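PDB 3KYH: mRNA-capping enzyme subunit alpha, which catalyses the second step of mRNA capping, transferring GMP from GTP to the 5'-diphosphate end of RNA through a covalent enzyme-GMP intermediate. Local coordinates for residues C[27-32]-C[98-103]; C[43-48]-C[94-99]; C[66-71]-C[204-209]; C[136-141]-C[222-227]. One frame throughout, in Å; residues are numbered along the deposited sequence.

Contact 1 of 4, residues C[27-32]-C[98-103]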
# COMPACT_ATOMS: atom_id res chain seq x y z
N ASP C 27 -23.90 21.19 23.51
CA ASP C 27 -25.18 21.68 24.00
C ASP C 27 -25.06 22.58 25.23
O ASP C 27 -25.67 23.65 25.31
CB ASP C 27 -26.08 20.48 24.35
CG ASP C 27 -26.63 19.76 23.12
OD1 ASP C 27 -27.68 19.07 23.27
OD2 ASP C 27 -26.04 19.87 22.01
N LEU C 28 -24.27 22.13 26.20
CA LEU C 28 -24.10 22.85 27.44
C LEU C 28 -23.20 24.05 27.19
O LEU C 28 -23.49 25.15 27.66
CB LEU C 28 -23.53 21.91 28.51
CG LEU C 28 -24.61 21.00 29.11
CD1 LEU C 28 -24.70 19.64 28.44
CD2 LEU C 28 -24.36 20.80 30.59
N LYS C 29 -22.14 23.83 26.40
CA LYS C 29 -21.24 24.90 25.95
C LYS C 29 -22.07 26.09 25.42
O LYS C 29 -21.77 27.24 25.77
CB LYS C 29 -20.15 24.39 24.96
CG LYS C 29 -19.01 23.55 25.61
CD LYS C 29 -17.67 23.49 24.81
CE LYS C 29 -16.46 23.13 25.72
NZ LYS C 29 -15.01 23.19 25.19
N MET C 30 -23.16 25.80 24.70
CA MET C 30 -24.11 26.82 24.21
C MET C 30 -24.86 27.54 25.33
O MET C 30 -24.72 28.75 25.47
CB MET C 30 -25.07 26.25 23.16
CG MET C 30 -24.39 25.92 21.83
SD MET C 30 -25.01 24.44 21.00
CE MET C 30 -23.68 24.11 19.84
N MET C 31 -25.59 26.79 26.17
CA MET C 31 -26.23 27.34 27.38
C MET C 31 -25.30 28.32 28.15
O MET C 31 -25.75 29.40 28.56
CB MET C 31 -26.71 26.22 28.31
CG MET C 31 -27.56 25.11 27.66
SD MET C 31 -28.14 23.79 28.76
CE MET C 31 -29.09 24.78 29.92
N VAL C 32 -24.03 27.93 28.29
CA VAL C 32 -23.01 28.69 29.02
C VAL C 32 -22.63 29.99 28.31
O VAL C 32 -22.34 30.98 28.99
CB VAL C 32 -21.72 27.85 29.30
CG1 VAL C 32 -20.79 28.58 30.27
CG2 VAL C 32 -22.04 26.50 29.93
N ARG C 98 -9.48 22.15 32.87
CA ARG C 98 -8.57 23.18 32.31
C ARG C 98 -8.73 23.32 30.78
O ARG C 98 -8.83 24.42 30.21
CB ARG C 98 -7.11 22.86 32.70
CG ARG C 98 -6.08 24.00 32.48
CD ARG C 98 -5.92 24.93 33.68
NE ARG C 98 -5.06 24.33 34.71
CZ ARG C 98 -4.71 24.92 35.86
NH1 ARG C 98 -5.15 26.15 36.15
NH2 ARG C 98 -3.92 24.29 36.71
N GLU C 99 -8.72 22.17 30.13
CA GLU C 99 -9.27 22.06 28.80
C GLU C 99 -10.78 22.01 29.06
O GLU C 99 -11.20 21.40 30.05
CB GLU C 99 -8.72 20.79 28.13
CG GLU C 99 -9.14 20.57 26.69
CD GLU C 99 -8.70 21.67 25.76
OE1 GLU C 99 -7.48 21.82 25.56
OE2 GLU C 99 -9.57 22.40 25.23
N ASN C 100 -11.59 22.70 28.26
CA ASN C 100 -13.05 22.76 28.48
C ASN C 100 -13.78 21.44 28.24
O ASN C 100 -14.26 21.16 27.13
CB ASN C 100 -13.70 23.89 27.68
CG ASN C 100 -13.97 25.11 28.52
OD1 ASN C 100 -15.12 25.46 28.81
ND2 ASN C 100 -12.89 25.76 28.95
N ASN C 101 -13.83 20.63 29.30
CA ASN C 101 -14.36 19.28 29.24
C ASN C 101 -15.29 19.07 30.43
O ASN C 101 -14.97 19.52 31.54
CB ASN C 101 -13.21 18.27 29.21
CG ASN C 101 -11.98 18.79 28.46
OD1 ASN C 101 -12.03 19.08 27.25
ND2 ASN C 101 -10.85 18.89 29.18
N TYR C 102 -16.43 18.39 30.21
CA TYR C 102 -17.57 18.44 31.14
C TYR C 102 -17.89 17.14 31.90
O TYR C 102 -18.30 16.13 31.31
CB TYR C 102 -18.81 18.93 30.39
CG TYR C 102 -18.90 20.44 30.16
CD1 TYR C 102 -17.80 21.18 29.71
CD2 TYR C 102 -20.12 21.11 30.35
CE1 TYR C 102 -17.91 22.53 29.48
CE2 TYR C 102 -20.24 22.47 30.11
CZ TYR C 102 -19.13 23.17 29.68
OH TYR C 102 -19.22 24.53 29.47
N TYR C 103 -17.81 17.21 33.23
CA TYR C 103 -18.00 16.01 34.07
C TYR C 103 -19.40 15.90 34.70
O TYR C 103 -20.06 16.93 34.90
CB TYR C 103 -16.81 15.82 35.03
CG TYR C 103 -15.48 15.62 34.29
CD1 TYR C 103 -14.58 16.67 34.09
CD2 TYR C 103 -15.15 14.37 33.76
CE1 TYR C 103 -13.36 16.46 33.40
CE2 TYR C 103 -13.97 14.15 33.05
CZ TYR C 103 -13.08 15.19 32.88
OH TYR C 103 -11.92 14.94 32.17
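Y102 and V32 meet tip to tip, the phenol OH of Y102 3.5 Å from V32 CG2, with that methyl at the edge of the ring and near its plane. One helical turn earlier, L28 sets its CB 3.7 Å from Y102 CE2, an oblique approach to the ring. The Y102 side chain starts with CG anti to its own carbonyl carbon (chi1 -79°), which sends CG out toward helix 23-35. This is the packed part of the contact. F81 of strand 76-84 touches both L28 and V32, F94 touches L28, and I96 packs on Y102, so side chains of helix and sheet meet around this spot.

The other side is looser. K29 runs out in an extended chain beyond CG and crosses Y102 obliquely, with K29 CG 4.0 Å from Y102 OH and K29 CE 4.1 Å from Y102 CE1. Its ammonium then donates a hydrogen bond to the backbone, K29 NZ to N100 O at 2.9 Å, with the donor tilted 20° from the carbonyl plane. N100 is the centre of an inverse gamma turn in the loop leading into strand 102-105. E99, exposed to solvent, keeps OE2 5.5 Å from K29 NZ, too far for a salt bridge.

Helix 23-35 is thus fastened to the sheet of the nucleotidyltransferase domain by apolar packing and one bond in which a charged donor is held by a neutral carbonyl. The carboxylate of E99 would probably add at most a weak long-range attraction.

Contact 2 of 4, residues C[43-48]-C[94-99]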
# COMPACT_ATOMS: atom_id res chain seq x y z
N LYS C 43 -14.94 27.30 23.12
CA LYS C 43 -13.60 26.75 23.38
C LYS C 43 -12.99 27.16 24.74
O LYS C 43 -12.93 26.32 25.64
CB LYS C 43 -12.64 27.03 22.21
CG LYS C 43 -12.12 28.48 22.03
CD LYS C 43 -13.10 29.43 21.34
CE LYS C 43 -12.38 30.70 20.87
NZ LYS C 43 -13.09 31.39 19.75
N THR C 44 -12.59 28.43 24.88
CA THR C 44 -11.75 28.90 26.00
C THR C 44 -12.27 28.58 27.41
O THR C 44 -13.47 28.32 27.58
CB THR C 44 -11.38 30.41 25.89
OG1 THR C 44 -12.54 31.17 25.53
CG2 THR C 44 -10.26 30.63 24.88
N PHE C 45 -11.37 28.58 28.40
CA PHE C 45 -11.75 28.31 29.79
C PHE C 45 -12.61 29.44 30.32
O PHE C 45 -12.16 30.59 30.34
CB PHE C 45 -10.53 28.08 30.69
CG PHE C 45 -10.89 27.70 32.10
CD1 PHE C 45 -11.47 26.46 32.39
CD2 PHE C 45 -10.58 28.57 33.16
CE1 PHE C 45 -11.78 26.11 33.73
CE2 PHE C 45 -10.88 28.24 34.50
CZ PHE C 45 -11.50 27.03 34.79
N PRO C 46 -13.85 29.12 30.72
CA PRO C 46 -14.71 30.18 31.22
C PRO C 46 -14.01 30.92 32.34
O PRO C 46 -13.75 32.11 32.19
CB PRO C 46 -15.95 29.44 31.72
CG PRO C 46 -15.96 28.19 30.93
CD PRO C 46 -14.52 27.81 30.84
N GLY C 47 -13.60 30.19 33.39
CA GLY C 47 -13.05 30.79 34.61
C GLY C 47 -11.83 31.66 34.42
O GLY C 47 -11.20 31.65 33.36
N SER C 48 -11.50 32.43 35.45
CA SER C 48 -10.51 33.49 35.29
C SER C 48 -9.18 32.83 35.50
O SER C 48 -9.09 31.93 36.33
CB SER C 48 -10.72 34.60 36.32
OG SER C 48 -10.23 35.83 35.82
N PHE C 94 -22.41 19.44 37.19
CA PHE C 94 -21.41 19.45 36.11
C PHE C 94 -20.07 20.14 36.41
O PHE C 94 -20.02 21.11 37.19
CB PHE C 94 -22.02 20.00 34.81
CG PHE C 94 -22.95 19.03 34.10
CD1 PHE C 94 -24.12 18.57 34.72
CD2 PHE C 94 -22.68 18.64 32.78
CE1 PHE C 94 -24.97 17.68 34.05
CE2 PHE C 94 -23.55 17.78 32.09
CZ PHE C 94 -24.69 17.30 32.72
N MET C 95 -19.01 19.64 35.76
CA MET C 95 -17.62 20.00 36.08
C MET C 95 -16.76 20.37 34.87
O MET C 95 -16.62 19.57 33.95
CB MET C 95 -16.95 18.83 36.82
CG MET C 95 -17.45 18.55 38.23
SD MET C 95 -17.44 19.97 39.35
CE MET C 95 -16.91 19.19 40.91
N ILE C 96 -16.14 21.55 34.91
CA ILE C 96 -15.37 22.07 33.77
C ILE C 96 -13.85 22.22 34.04
O ILE C 96 -13.40 23.17 34.71
CB ILE C 96 -16.04 23.36 33.17
CG1 ILE C 96 -15.86 24.58 34.07
CG2 ILE C 96 -17.55 23.12 32.94
CD1 ILE C 96 -16.59 25.83 33.62
N ASP C 97 -13.07 21.27 33.51
CA ASP C 97 -11.59 21.21 33.71
C ASP C 97 -10.81 22.24 32.90
O ASP C 97 -11.43 23.15 32.34
CB ASP C 97 -11.04 19.77 33.58
CG ASP C 97 -11.34 19.13 32.22
OD1 ASP C 97 -10.84 18.02 31.90
OD2 ASP C 97 -12.08 19.75 31.45
N ARG C 98 -9.48 22.15 32.87
CA ARG C 98 -8.57 23.18 32.31
C ARG C 98 -8.73 23.32 30.78
O ARG C 98 -8.83 24.42 30.21
CB ARG C 98 -7.11 22.86 32.70
CG ARG C 98 -6.08 24.00 32.48
CD ARG C 98 -5.92 24.93 33.68
NE ARG C 98 -5.06 24.33 34.71
CZ ARG C 98 -4.71 24.92 35.86
NH1 ARG C 98 -5.15 26.15 36.15
NH2 ARG C 98 -3.92 24.29 36.71
N GLU C 99 -8.72 22.17 30.13
CA GLU C 99 -9.27 22.06 28.80
C GLU C 99 -10.78 22.01 29.06
O GLU C 99 -11.20 21.40 30.05
CB GLU C 99 -8.72 20.79 28.13
CG GLU C 99 -9.14 20.57 26.69
CD GLU C 99 -8.70 21.67 25.76
OE1 GLU C 99 -7.48 21.82 25.56
OE2 GLU C 99 -9.57 22.40 25.23
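The ring of F45 has I96 O in its plane at the edge, 3.5 Å from F45 CE1. D97 O approaches the same CE1 obliquely at 3.3 Å, and R98 O, also oblique, is 4.0 Å from F45 CD1. One face of the ring carries the backbone G47 N, 3.4 Å above the plane and offset toward the rim. F45 holds CG anti to its backbone N (chi1 -176°), which carries CG toward the bend that follows strand 91-96. That bend belongs to the beta-hairpin formed by strands 91-96 and 102-105, while residues 43-48 are part of the loop running from helix 23-35 into strand 49-52. An alanine in place of F45 would probably open a gap between loop and hairpin and leave the I96 and D97 carbonyls without the aromatic C-H groups beside them. P46 and I96 meet tip to tip, P46 CG 3.6 Å from I96 CD1. R77 and L79 of strand 76-84 touch the F45 side chain, and D97 OD1 accepts a hydrogen bond from N101 ND2. The side chain of R98 is about 6 Å from that of K72, the lysine that takes up GMP in the covalent intermediate.

Contact 3 of 4, residues C[66-71]-C[204-209]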
# COMPACT_ATOMS: atom_id res chain seq x y z
N ASP C 66 -8.11 47.63 46.88
CA ASP C 66 -8.42 46.93 48.13
C ASP C 66 -8.43 45.45 47.75
O ASP C 66 -9.26 45.03 46.94
CB ASP C 66 -9.78 47.38 48.68
CG ASP C 66 -10.01 48.91 48.62
OD1 ASP C 66 -10.45 49.47 49.64
OD2 ASP C 66 -9.83 49.56 47.55
N TYR C 67 -7.51 44.67 48.31
CA TYR C 67 -7.18 43.32 47.82
C TYR C 67 -7.32 42.17 48.80
O TYR C 67 -7.36 42.37 50.02
CB TYR C 67 -5.75 43.32 47.29
CG TYR C 67 -5.60 43.33 45.78
CD1 TYR C 67 -5.45 44.54 45.07
CD2 TYR C 67 -5.52 42.12 45.07
CE1 TYR C 67 -5.24 44.54 43.69
CE2 TYR C 67 -5.36 42.10 43.68
CZ TYR C 67 -5.22 43.32 43.00
OH TYR C 67 -5.04 43.30 41.63
N TYR C 68 -7.37 40.96 48.25
CA TYR C 68 -7.55 39.69 48.95
C TYR C 68 -6.35 38.75 48.82
O TYR C 68 -5.60 38.78 47.82
CB TYR C 68 -8.74 38.93 48.37
CG TYR C 68 -10.14 39.31 48.85
CD1 TYR C 68 -11.25 39.14 48.00
CD2 TYR C 68 -10.37 39.81 50.14
CE1 TYR C 68 -12.54 39.44 48.43
CE2 TYR C 68 -11.66 40.13 50.57
CZ TYR C 68 -12.73 39.93 49.71
OH TYR C 68 -14.00 40.24 50.13
N VAL C 69 -6.20 37.90 49.83
CA VAL C 69 -5.29 36.76 49.77
C VAL C 69 -5.77 35.50 50.46
O VAL C 69 -6.21 35.51 51.62
CB VAL C 69 -3.89 37.04 50.32
CG1 VAL C 69 -3.01 37.62 49.24
CG2 VAL C 69 -3.94 37.92 51.59
N CYS C 70 -5.64 34.41 49.70
CA CYS C 70 -5.68 33.06 50.23
C CYS C 70 -4.50 32.36 49.56
O CYS C 70 -3.96 32.90 48.58
CB CYS C 70 -7.00 32.38 49.87
SG CYS C 70 -7.45 32.46 48.11
N GLU C 71 -4.06 31.24 50.14
CA GLU C 71 -3.14 30.27 49.53
C GLU C 71 -3.58 29.68 48.17
O GLU C 71 -4.77 29.52 47.95
CB GLU C 71 -2.94 29.12 50.52
CG GLU C 71 -4.26 28.55 51.10
CD GLU C 71 -4.79 27.32 50.35
OE1 GLU C 71 -4.29 26.97 49.26
OE2 GLU C 71 -5.72 26.68 50.88
N LYS C 204 -13.98 28.91 50.14
CA LYS C 204 -12.56 29.27 50.24
C LYS C 204 -12.40 30.33 51.32
O LYS C 204 -13.03 31.41 51.28
CB LYS C 204 -11.89 29.67 48.91
CG LYS C 204 -10.37 29.37 48.86
CD LYS C 204 -9.84 29.20 47.43
CE LYS C 204 -8.32 28.87 47.35
NZ LYS C 204 -7.73 28.87 45.95
N HIS C 205 -11.64 29.93 52.33
CA HIS C 205 -11.33 30.72 53.52
C HIS C 205 -10.69 32.12 53.29
O HIS C 205 -9.50 32.31 53.61
CB HIS C 205 -10.43 29.83 54.38
CG HIS C 205 -9.31 29.17 53.62
ND1 HIS C 205 -8.76 27.96 54.02
CD2 HIS C 205 -8.66 29.52 52.48
CE1 HIS C 205 -7.80 27.62 53.17
NE2 HIS C 205 -7.71 28.55 52.24
N MET C 206 -11.47 33.10 52.83
CA MET C 206 -10.90 34.40 52.43
C MET C 206 -10.31 35.26 53.55
O MET C 206 -10.82 35.26 54.67
CB MET C 206 -11.90 35.22 51.60
CG MET C 206 -11.24 36.07 50.48
SD MET C 206 -11.09 35.33 48.81
CE MET C 206 -10.42 33.68 49.17
N ASP C 207 -9.21 35.96 53.21
CA ASP C 207 -8.52 36.96 54.06
C ASP C 207 -8.04 38.15 53.22
O ASP C 207 -7.68 37.97 52.06
CB ASP C 207 -7.32 36.33 54.77
CG ASP C 207 -7.58 36.01 56.25
OD1 ASP C 207 -8.47 36.64 56.88
OD2 ASP C 207 -6.84 35.16 56.81
N PHE C 208 -8.03 39.36 53.78
CA PHE C 208 -7.62 40.57 53.03
C PHE C 208 -6.10 40.65 52.94
O PHE C 208 -5.40 40.05 53.76
CB PHE C 208 -8.08 41.89 53.68
CG PHE C 208 -9.49 41.89 54.19
CD1 PHE C 208 -9.76 41.63 55.54
CD2 PHE C 208 -10.55 42.22 53.35
CE1 PHE C 208 -11.06 41.65 56.04
CE2 PHE C 208 -11.87 42.23 53.83
CZ PHE C 208 -12.12 41.95 55.18
N SER C 209 -5.61 41.43 51.97
CA SER C 209 -4.20 41.82 51.78
C SER C 209 -3.35 42.00 53.04
O SER C 209 -2.36 41.31 53.19
CB SER C 209 -4.10 43.12 50.95
OG SER C 209 -4.41 44.28 51.72
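M206 crosses the Y68 side chain at about a right angle and lays its CG over the centre of the ring, 3.8 Å from the Y68 centroid, a CH-pi contact almost on the ring normal. A bend at chi2 (92°) keeps M206 SD close to the same ring, 4.3 Å from the centroid and oblique to it, a Met-aromatic contact. The second bend, at chi3, carries M206 CE off toward C70 SG. F208 instead lies side by side with Y68, pointing the same way. F208 CD2 lies at the edge of the Y68 ring, 3.7 Å from Y68 CE2, in an oblique pairing with the planes 33° apart. Farther along the strand, E71 and H205 again cross at about a right angle, with carboxylate and imidazole planes 65° apart. Their bond, H205 NE2 to E71 OE2 at 3.1 Å, is weak; the same oxygen is also hydrogen-bonded to H224 NE2.

The backbones run antiparallel, but strand 207-208 is short and weakly bonded. S209 N donates to Y67 O at 2.8 Å from above the carbonyl plane, and V69 N donates to D207 O at 2.7 Å, nearly along the C=O axis. The return bond, D207 N to V69 O, is weak. Strand 207-208 forms an outer strand of a five-stranded mixed sheet, with strand 229-233 flanking 67-73 on its other side. E71 immediately precedes K72, the lysine that takes up GMP, and K204 NZ is hydrogen-bonded to T73 OG1. The arrangement thus borders the K-x-D-G motif of the covalent nucleotidyltransferase fold.

Contact 4 of 4, residues C[136-141]-C[222-227]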
# COMPACT_ATOMS: atom_id res chain seq x y z
N VAL C 136 -9.50 19.68 45.91
CA VAL C 136 -8.40 19.07 46.71
C VAL C 136 -8.74 17.66 47.27
O VAL C 136 -9.83 17.14 47.04
CB VAL C 136 -8.01 19.98 47.92
CG1 VAL C 136 -7.62 21.39 47.48
CG2 VAL C 136 -9.12 20.02 48.98
N ILE C 137 -7.80 17.08 48.01
CA ILE C 137 -8.04 15.93 48.91
C ILE C 137 -7.84 16.51 50.30
O ILE C 137 -7.26 17.58 50.43
CB ILE C 137 -7.09 14.75 48.71
CG1 ILE C 137 -6.45 14.79 47.31
CG2 ILE C 137 -7.80 13.41 48.94
CD1 ILE C 137 -5.49 15.97 47.14
N GLN C 138 -8.35 15.86 51.34
CA GLN C 138 -8.40 16.48 52.66
C GLN C 138 -8.18 15.55 53.79
O GLN C 138 -8.97 14.63 53.98
CB GLN C 138 -9.75 17.15 52.89
CG GLN C 138 -9.80 18.55 52.33
CD GLN C 138 -8.89 19.51 53.06
OE1 GLN C 138 -7.64 19.42 53.00
NE2 GLN C 138 -9.50 20.46 53.74
N THR C 139 -7.11 15.80 54.54
CA THR C 139 -6.78 15.02 55.73
C THR C 139 -7.46 15.64 56.92
O THR C 139 -7.44 16.87 57.09
CB THR C 139 -5.26 14.97 55.97
OG1 THR C 139 -4.70 13.87 55.24
CG2 THR C 139 -4.89 14.78 57.42
N ASN C 140 -8.09 14.77 57.70
CA ASN C 140 -8.55 15.06 59.06
C ASN C 140 -7.33 15.08 59.98
O ASN C 140 -6.57 14.11 59.99
CB ASN C 140 -9.52 13.96 59.53
CG ASN C 140 -10.24 14.31 60.83
OD1 ASN C 140 -9.62 14.67 61.84
ND2 ASN C 140 -11.57 14.15 60.81
N PRO C 141 -7.14 16.17 60.76
CA PRO C 141 -5.94 16.12 61.63
C PRO C 141 -6.14 15.31 62.92
O PRO C 141 -5.21 14.62 63.34
CB PRO C 141 -5.64 17.60 61.91
CG PRO C 141 -6.90 18.34 61.56
CD PRO C 141 -7.91 17.41 60.95
N LEU C 222 -1.27 23.62 56.33
CA LEU C 222 -2.58 23.27 55.77
C LEU C 222 -2.67 21.80 55.27
O LEU C 222 -1.73 21.36 54.60
CB LEU C 222 -2.92 24.24 54.63
CG LEU C 222 -3.12 25.71 55.01
CD1 LEU C 222 -2.82 26.60 53.82
CD2 LEU C 222 -4.51 26.01 55.60
N PRO C 223 -3.78 21.07 55.57
CA PRO C 223 -4.07 19.67 55.21
C PRO C 223 -4.03 19.29 53.72
O PRO C 223 -3.66 18.16 53.40
CB PRO C 223 -5.48 19.46 55.74
CG PRO C 223 -6.08 20.83 55.70
CD PRO C 223 -4.96 21.66 56.24
N HIS C 224 -4.49 20.19 52.84
CA HIS C 224 -4.29 20.05 51.38
C HIS C 224 -2.99 20.74 50.91
O HIS C 224 -2.10 21.00 51.73
CB HIS C 224 -5.51 20.50 50.56
CG HIS C 224 -6.01 21.88 50.89
ND1 HIS C 224 -7.24 22.10 51.47
CD2 HIS C 224 -5.46 23.10 50.69
CE1 HIS C 224 -7.42 23.40 51.64
NE2 HIS C 224 -6.35 24.03 51.18
N LEU C 225 -2.86 21.03 49.62
CA LEU C 225 -1.60 21.47 49.05
C LEU C 225 -1.66 22.91 48.63
O LEU C 225 -2.69 23.35 48.13
CB LEU C 225 -1.23 20.65 47.81
CG LEU C 225 -1.21 19.13 47.84
CD1 LEU C 225 -2.50 18.71 47.14
CD2 LEU C 225 0.03 18.66 47.07
N SER C 226 -0.54 23.63 48.78
CA SER C 226 -0.49 25.05 48.42
C SER C 226 0.85 25.59 47.89
O SER C 226 1.74 25.95 48.69
CB SER C 226 -1.09 25.92 49.54
OG SER C 226 -0.71 25.45 50.83
N ASP C 227 0.96 25.67 46.56
CA ASP C 227 2.19 26.12 45.89
C ASP C 227 2.26 27.62 45.50
O ASP C 227 2.50 28.01 44.33
CB ASP C 227 2.61 25.16 44.78
CG ASP C 227 1.71 25.19 43.55
OD1 ASP C 227 0.56 25.69 43.65
OD2 ASP C 227 2.15 24.69 42.48
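V136 sets CG1 over one face of the H224 imidazole, 4.2 Å from the ring centroid, in a CH-pi contact 26° off the normal. Alongside it, V136 CB lies 3.7 Å from H224 CB. A chi1 of 53°, with CG between the backbone N and the carbonyl carbon, puts H224 CG 3.8 Å from V136 CG1. The amide of Q138 lies beside the same ring, pointing the same way, with the two planes 41° apart and Q138 CD 3.5 Å from H224 ND1. The Q138 side chain also crosses P223, with Q138 CD 4.1 Å from P223 CG.

The rest of the first shell is apolar or backbone. P223 CB sits 3.5 Å from T139 O, H224 CB is 3.4 Å from I137 O, and I137 CD1 meets L225 CD1 at 4.1 Å on the exposed side. An alanine in place of Q138 would probably leave the H224 ring without its amide neighbour and open a gap beside P223 CG.

In the next shell, V136 is backed by R149 and L151 of strand 146-152, which pairs with 129-139. H224 NE2 is hydrogen-bonded to E71 OE2 and the H224 side chain touches T73, while the backbone of L225 bonds to that of D74. The loop 222-227 is therefore laid against the segment bearing K72, the lysine that takes up GMP in the covalent intermediate.

With NE2 held by a carboxylate and a valine over one face, the rotation of the imidazole is probably fixed, which would keep the end of strand 129-139 in place against that active-site segment.

Overall arrangement
All four contacts lie in the nucleotidyltransferase half of the chain. Contacts 1 and 2 are neighbours, with centres 7 Å apart: both end on the hairpin of strands 91-96 and 102-105, share R98 and E99, and are joined where Y103 N probably bonds to M95 O. Contact 4 reaches the same sheet through strand 129-139, opening after both have closed along the chain, its centre 28 Å from that of contact 1. Contact 3 belongs to the five-stranded sheet and meets contact 4, 18 Å between centres, at the E71 and H224 side chains. Its segments alternate along the chain with those of every other contact. K72 directly follows segment 66-71, so contacts 3 and 4 border the GMP-accepting lysine.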